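Local coordinates for protein hypothetical sugar kinase (Cytophaga hutchinsonii, PDB 3R8E) that probably phosphorylates a sugar, as a kinase of the ROK family with a ribonuclease H-like fold, at residues A[165-168]-A[174-177]. Sequence-based numbering, arbitrary orientation.
Sequences KLFI and GTEV
The methyl CG2 of T175 comes obliquely against the F167 ring, 3.6 Å from CD2 and slightly farther from CE2, so a single branch of the threonine makes the closest apolar touch. F167 CG lies anti to the backbone N (chi1 178°), which swings the ring from a CB that leaves alongside the gap round to T175. The two branches of T175 divide the work. While CG2 rests on the ring, OG1 turns to a water, 2.9 Å away, which in turn donates to F167 O at 2.7 Å. One residue is thus met twice by T175, at its ring by carbon and at its carbonyl through water. A second link is direct: G174 N donates to I168 O over 2.7 Å with an N-H...O angle of 162°, reaching the oxygen from well above the carbonyl plane. Together these ties draw 174-177 back onto residues 167-168, which follow strand 165-166, outermost within this chain in a five-stranded mixed sheet consistent with the ribonuclease H-like motif. M259 of helix 235-259 and V258 of the second subunit also pack on F167, and the backbone of T175 hydrogen-bonds to that subunit, which puts the contact at the interface between the two subunits. K129 NZ hydrogen-bonds to G174 O. In this mostly buried setting, the water links F167 O to T175 OG1, beside the direct bond at I168 O, while the methyl keeps the phenyl surface in apolar company.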
loop_
_atom_site.group_PDB
_atom_site.type_symbol
_atom_site.label_atom_id
_atom_site.label_comp_id
_atom_site.label_asym_id
_atom_site.label_seq_id
_atom_site.Cartn_x
_atom_site.Cartn_y
_atom_site.Cartn_z
ATOM N N LYS A 165 2.554 2.496 -15.844
ATOM C CA LYS A 165 1.995 1.145 -15.936
ATOM C C LYS A 165 0.920 0.971 -14.885
ATOM O O LYS A 165 1.095 1.436 -13.755
ATOM C CB LYS A 165 3.088 0.071 -15.756
ATOM C CG LYS A 165 4.226 0.110 -16.784
ATOM C CD LYS A 165 3.873 -0.583 -18.096
ATOM C CE LYS A 165 4.995 -0.470 -19.101
ATOM N NZ LYS A 165 4.643 -1.114 -20.393
ATOM N N LEU A 166 -0.179 0.292 -15.238
ATOM C CA LEU A 166 -1.256 0.038 -14.288
ATOM C C LEU A 166 -0.753 -0.878 -13.167
ATOM O O LEU A 166 -0.183 -1.938 -13.448
ATOM C CB LEU A 166 -2.476 -0.583 -15.001
ATOM C CG LEU A 166 -3.730 -0.829 -14.151
ATOM C CD1 LEU A 166 -4.376 0.497 -13.699
ATOM C CD2 LEU A 166 -4.746 -1.663 -14.926
ATOM N N PHE A 167 -0.923 -0.439 -11.907
ATOM C CA PHE A 167 -0.533 -1.222 -10.736
ATOM C C PHE A 167 -1.624 -2.243 -10.454
ATOM O O PHE A 167 -2.775 -1.872 -10.221
ATOM C CB PHE A 167 -0.293 -0.310 -9.517
ATOM C CG PHE A 167 0.067 -1.090 -8.268
ATOM C CD1 PHE A 167 1.369 -1.525 -8.052
ATOM C CD2 PHE A 167 -0.906 -1.425 -7.333
ATOM C CE1 PHE A 167 1.697 -2.263 -6.908
ATOM C CE2 PHE A 167 -0.579 -2.166 -6.192
ATOM C CZ PHE A 167 0.720 -2.569 -5.985
ATOM N N ILE A 168 -1.270 -3.526 -10.461
ATOM C CA ILE A 168 -2.276 -4.566 -10.244
ATOM C C ILE A 168 -2.064 -5.309 -8.915
ATOM O O ILE A 168 -2.965 -6.014 -8.473
ATOM C CB ILE A 168 -2.356 -5.549 -11.449
ATOM C CG1 ILE A 168 -1.040 -6.333 -11.656
ATOM C CG2 ILE A 168 -2.812 -4.814 -12.738
ATOM C CD1 ILE A 168 -1.164 -7.581 -12.551
ATOM N N GLY A 174 -4.776 -5.636 -6.477
ATOM C CA GLY A 174 -4.293 -4.606 -5.565
ATOM C C GLY A 174 -5.213 -3.406 -5.462
ATOM O O GLY A 174 -6.241 -3.330 -6.148
ATOM N N THR A 175 -4.836 -2.463 -4.577
ATOM C CA THR A 175 -5.466 -1.159 -4.322
ATOM C C THR A 175 -6.993 -1.233 -4.100
ATOM O O THR A 175 -7.763 -0.477 -4.714
ATOM C CB THR A 175 -5.086 -0.141 -5.421
ATOM O OG1 THR A 175 -5.484 -0.640 -6.697
ATOM C CG2 THR A 175 -3.592 0.156 -5.446
ATOM N N GLU A 176 -7.410 -2.086 -3.151
ATOM C CA GLU A 176 -8.794 -2.190 -2.678
ATOM C C GLU A 176 -8.878 -1.304 -1.428
ATOM O O GLU A 176 -9.101 -1.792 -0.318
ATOM C CB GLU A 176 -9.163 -3.662 -2.402
ATOM C CG GLU A 176 -9.467 -4.437 -3.679
ATOM C CD GLU A 176 -10.771 -4.077 -4.372
ATOM O OE1 GLU A 176 -11.645 -3.457 -3.726
ATOM O OE2 GLU A 176 -10.919 -4.422 -5.565
ATOM N N VAL A 177 -8.639 0.011 -1.618
ATOM C CA VAL A 177 -8.469 0.973 -0.523
ATOM C C VAL A 177 -9.773 1.306 0.212
ATOM O O VAL A 177 -9.711 1.735 1.364
ATOM C CB VAL A 177 -7.712 2.268 -0.923
ATOM C CG1 VAL A 177 -6.447 1.962 -1.727
ATOM C CG2 VAL A 177 -8.612 3.240 -1.660
HETATM O O HOH W 1 -4.444 0.011 -9.273
#